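Side-chain contacts in CDP-4-keto-6-deoxy-D-glucose-3-dehydrase (Yersinia pseudotuberculosis, PDB 3BB8), which probably acts as a pyridoxal 5'-phosphate-dependent dehydrase on the sugar nucleotide CDP-4-keto-6-deoxy-D-glucose in lipopolysaccharide biosynthesis: residues I349-K352 with E353-V357; K318-K321 with D322-S326. The protein carries 1 engineered substitution. One frame throughout, in Å; residues are numbered along the deposited sequence.

Contact 1: residues I349-K352 with E353-V357; sequences ITLK and EDSGV
K352 and S355 meet where the chain turns back on itself: the carbonyl oxygen K352 O is gripped twice by the serine, at 3.2 Å from S355 N and 2.8 Å from S355 OG. The amide sits well above the carbonyl plane, whereas the hydroxyl approaches almost head-on, at a C=O...OG angle of 166°. E353 and D354 form the middle of this type I beta turn, and K352 CB lies 4.0 Å from D354 OD1. S355 OG, turned back toward K352 O, also accepts a weak bond from V357 N, as in an ST turn. L351 CG stands anti to its backbone N (chi1 165°), which carries the methyl CD1 against the same hydroxyl, 3.5 Å from S355 OG, while L351 CD2 faces V357 O at 3.9 Å. E353 bends at chi2 (87°), bringing E353 OE1 back to 3.6 Å from K352 C; E353 OE2 makes a salt bridge with R403. The K352 chain diverges from it, K352 NZ ending 6.9 Å from E353 OE1 in a salt bridge with E332. The turn leaves strand 347-351, between strands 331-332 and 408-411, for helix 359-368; L351 packs on I331 and F433, and E353 touches Q407 of helix 399-407.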
loop_
_atom_site.group_PDB
_atom_site.type_symbol
_atom_site.label_atom_id
_atom_site.label_comp_id
_atom_site.label_asym_id
_atom_site.label_seq_id
_atom_site.Cartn_x
_atom_site.Cartn_y
_atom_site.Cartn_z
ATOM N N ILE A 349 -8.873 -30.113 0.565
ATOM C CA ILE A 349 -9.673 -31.331 0.490
ATOM C C ILE A 349 -10.922 -31.138 -0.362
ATOM O O ILE A 349 -11.659 -30.168 -0.182
ATOM C CB ILE A 349 -10.134 -31.763 1.900
ATOM C CG1 ILE A 349 -8.914 -32.058 2.774
ATOM C CG2 ILE A 349 -11.051 -32.984 1.803
ATOM C CD1 ILE A 349 -9.245 -32.192 4.238
ATOM N N THR A 350 -11.153 -32.063 -1.288
ATOM C CA THR A 350 -12.344 -32.026 -2.128
ATOM C C THR A 350 -13.336 -33.112 -1.726
ATOM O O THR A 350 -13.049 -34.303 -1.843
ATOM C CB THR A 350 -11.991 -32.192 -3.617
ATOM O OG1 THR A 350 -11.203 -31.076 -4.051
ATOM C CG2 THR A 350 -13.254 -32.273 -4.459
ATOM N N LEU A 351 -14.505 -32.693 -1.253
ATOM C CA LEU A 351 -15.541 -33.628 -0.831
ATOM C C LEU A 351 -16.278 -34.213 -2.031
ATOM O O LEU A 351 -16.764 -33.478 -2.891
ATOM C CB LEU A 351 -16.532 -32.943 0.112
ATOM C CG LEU A 351 -17.854 -33.673 0.354
ATOM C CD1 LEU A 351 -17.658 -34.835 1.317
ATOM C CD2 LEU A 351 -18.911 -32.712 0.876
ATOM N N LYS A 352 -16.357 -35.538 -2.083
ATOM C CA LYS A 352 -16.964 -36.227 -3.217
ATOM C C LYS A 352 -18.453 -35.912 -3.320
ATOM O O LYS A 352 -19.164 -35.890 -2.315
ATOM C CB LYS A 352 -16.752 -37.737 -3.102
ATOM C CG LYS A 352 -15.355 -38.198 -3.479
ATOM C CD LYS A 352 -15.219 -39.707 -3.357
ATOM C CE LYS A 352 -13.775 -40.149 -3.534
ATOM N NZ LYS A 352 -13.213 -39.699 -4.837
ATOM N N GLU A 353 -18.918 -35.669 -4.541
ATOM C CA GLU A 353 -20.312 -35.309 -4.772
ATOM C C GLU A 353 -21.251 -36.424 -4.324
ATOM O O GLU A 353 -22.304 -36.164 -3.741
ATOM C CB GLU A 353 -20.544 -34.989 -6.249
ATOM C CG GLU A 353 -19.901 -33.692 -6.713
ATOM C CD GLU A 353 -18.464 -33.880 -7.157
ATOM O OE1 GLU A 353 -17.827 -34.860 -6.716
ATOM O OE2 GLU A 353 -17.970 -33.048 -7.946
ATOM N N ASP A 354 -20.862 -37.665 -4.599
ATOM C CA ASP A 354 -21.719 -38.813 -4.331
ATOM C C ASP A 354 -21.605 -39.261 -2.878
ATOM O O ASP A 354 -21.994 -40.375 -2.529
ATOM C CB ASP A 354 -21.370 -39.972 -5.267
ATOM C CG ASP A 354 -19.997 -40.552 -4.990
ATOM O OD1 ASP A 354 -19.548 -40.489 -3.826
ATOM O OD2 ASP A 354 -19.366 -41.070 -5.935
ATOM N N SER A 355 -21.068 -38.385 -2.035
ATOM C CA SER A 355 -20.894 -38.691 -0.623
ATOM C C SER A 355 -22.220 -38.627 0.121
ATOM O O SER A 355 -22.326 -39.120 1.242
ATOM C CB SER A 355 -19.914 -37.713 0.023
ATOM O OG SER A 355 -20.483 -36.421 0.116
ATOM N N GLY A 356 -23.222 -38.002 -0.489
ATOM C CA GLY A 356 -24.518 -37.902 0.155
ATOM C C GLY A 356 -24.725 -36.681 1.037
ATOM O O GLY A 356 -25.803 -36.510 1.617
ATOM N N VAL A 357 -23.701 -35.843 1.168
ATOM C CA VAL A 357 -23.823 -34.623 1.969
ATOM C C VAL A 357 -23.222 -33.422 1.244
ATOM O O VAL A 357 -22.621 -33.565 0.185
ATOM C CB VAL A 357 -23.133 -34.759 3.336
ATOM C CG1 VAL A 357 -23.897 -35.735 4.197
ATOM C CG2 VAL A 357 -21.693 -35.196 3.151
#

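Contact 2: residues K318-K321 with D322-S326; sequences KYLK and DALQS
Q325 folds back beside K321 as helix 293-323 gives way to a 3-10 turn. Its CB already lies 3.8 Å from K321 O. CG leaves roughly opposite the backbone N (chi1 -155°), and a bend at chi2 (85°) folds the amide back along the chain. At the tip, Q325 NE2 comes to 3.1 Å from K321 O in a weak hydrogen bond, with an N-H...O angle of 131°. The same Q325 NE2 is 4.1 Å from K321 CG, the nearest lysine methylene. The K321 chain runs on extended, pointing the same way as Q325, and its NZ bonds to P334 O. On the neighbouring face of the helix, one residue earlier, L320 and L324 lie side by side, CG of L320 4.1 Å from CD2 of L324, facing F347 and V426. Behind them the alpha-helical bonds run on to L324 N, 2.8 Å from L320 O. The next step fails: Q325 N is 3.2 Å from K321 O at a poor angle and bonds instead to D322 O. The glutamine amide therefore offers K321 O a side-chain donor where the regular backbone one is misaligned; the bond is weak, so it replaces that donor only in part.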
loop_
_atom_site.group_PDB
_atom_site.type_symbol
_atom_site.label_atom_id
_atom_site.label_comp_id
_atom_site.label_asym_id
_atom_site.label_seq_id
_atom_site.Cartn_x
_atom_site.Cartn_y
_atom_site.Cartn_z
ATOM N N LYS A 318 2.150 -34.346 5.950
ATOM C CA LYS A 318 2.353 -35.782 5.822
ATOM C C LYS A 318 1.540 -36.521 6.882
ATOM O O LYS A 318 0.827 -37.474 6.580
ATOM C CB LYS A 318 3.839 -36.108 5.978
ATOM C CG LYS A 318 4.218 -37.516 5.553
ATOM C CD LYS A 318 5.727 -37.678 5.525
ATOM C CE LYS A 318 6.142 -38.970 4.838
ATOM N NZ LYS A 318 7.628 -39.059 4.699
ATOM N N TYR A 319 1.646 -36.055 8.119
ATOM C CA TYR A 319 0.933 -36.648 9.236
ATOM C C TYR A 319 -0.574 -36.644 8.966
ATOM O O TYR A 319 -1.192 -37.696 8.810
ATOM C CB TYR A 319 1.242 -35.857 10.509
ATOM C CG TYR A 319 0.679 -36.456 11.775
ATOM C CD1 TYR A 319 1.187 -37.652 12.293
ATOM C CD2 TYR A 319 -0.346 -35.822 12.471
ATOM C CE1 TYR A 319 0.686 -38.195 13.480
ATOM C CE2 TYR A 319 -0.853 -36.356 13.655
ATOM C CZ TYR A 319 -0.332 -37.542 14.154
ATOM O OH TYR A 319 -0.825 -38.065 15.331
ATOM N N LEU A 320 -1.153 -35.450 8.906
ATOM C CA LEU A 320 -2.582 -35.284 8.666
ATOM C C LEU A 320 -3.112 -36.110 7.500
ATOM O O LEU A 320 -4.143 -36.767 7.628
ATOM C CB LEU A 320 -2.902 -33.808 8.425
ATOM C CG LEU A 320 -4.381 -33.437 8.314
ATOM C CD1 LEU A 320 -5.119 -33.845 9.595
ATOM C CD2 LEU A 320 -4.502 -31.938 8.075
ATOM N N LYS A 321 -2.415 -36.077 6.366
ATOM C CA LYS A 321 -2.858 -36.826 5.195
ATOM C C LYS A 321 -2.828 -38.335 5.423
ATOM O O LYS A 321 -3.689 -39.065 4.929
ATOM C CB LYS A 321 -1.999 -36.495 3.971
ATOM C CG LYS A 321 -2.492 -37.193 2.711
ATOM C CD LYS A 321 -1.541 -37.046 1.545
ATOM C CE LYS A 321 -2.040 -37.825 0.344
ATOM N NZ LYS A 321 -1.079 -37.798 -0.779
ATOM N N ASP A 322 -1.819 -38.803 6.150
ATOM C CA ASP A 322 -1.696 -40.225 6.439
ATOM C C ASP A 322 -2.900 -40.640 7.271
ATOM O O ASP A 322 -3.597 -41.597 6.949
ATOM C CB ASP A 322 -0.411 -40.500 7.221
ATOM C CG ASP A 322 -0.270 -41.958 7.607
ATOM O OD1 ASP A 322 -0.090 -42.799 6.697
ATOM O OD2 ASP A 322 -0.354 -42.260 8.819
ATOM N N ALA A 323 -3.135 -39.896 8.343
ATOM C CA ALA A 323 -4.250 -40.154 9.230
ATOM C C ALA A 323 -5.608 -40.083 8.519
ATOM O O ALA A 323 -6.491 -40.908 8.768
ATOM C CB ALA A 323 -4.217 -39.169 10.376
ATOM N N LEU A 324 -5.769 -39.100 7.640
ATOM C CA LEU A 324 -7.019 -38.896 6.904
ATOM C C LEU A 324 -7.230 -39.874 5.751
ATOM O O LEU A 324 -8.239 -39.813 5.049
ATOM C CB LEU A 324 -7.065 -37.464 6.364
ATOM C CG LEU A 324 -8.131 -36.504 6.889
ATOM C CD1 LEU A 324 -8.371 -36.715 8.361
ATOM C CD2 LEU A 324 -7.680 -35.072 6.605
ATOM N N GLN A 325 -6.284 -40.778 5.546
ATOM C CA GLN A 325 -6.428 -41.728 4.458
ATOM C C GLN A 325 -7.617 -42.655 4.727
ATOM O O GLN A 325 -8.094 -43.351 3.834
ATOM C CB GLN A 325 -5.155 -42.553 4.313
ATOM C CG GLN A 325 -4.971 -43.109 2.918
ATOM C CD GLN A 325 -4.296 -42.119 1.998
ATOM O OE1 GLN A 325 -4.274 -42.300 0.783
ATOM N NE2 GLN A 325 -3.722 -41.072 2.576
ATOM N N SER A 326 -8.094 -42.651 5.967
ATOM C CA SER A 326 -9.211 -43.491 6.368
ATOM C C SER A 326 -10.541 -43.023 5.790
ATOM O O SER A 326 -11.533 -43.755 5.828
ATOM C CB SER A 326 -9.310 -43.521 7.886
ATOM O OG SER A 326 -9.535 -42.222 8.394
#

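Contact 2 closes helix 293-323, and contact 1 follows later in the chain, at the end of strand 347-351. Their centres are 18 Å apart, yet they touch through one apolar pair, I349 CD1 of contact 1 and L324 CD2 of contact 2, 4.0 Å apart, where the helix end lies against the strand. Both belong to the outer part of the subunit, with centres 28 Å and 25 Å from the chain centre, and lie away from the pyridoxal phosphate pocket that holds the engineered K220. Contact 1 alone borders a ligand: the nearest atoms of the V357 side chain and a benzamidine, probably a crystallisation additive, lie about 4 Å apart in a pocket shared with S355, F330 and F433.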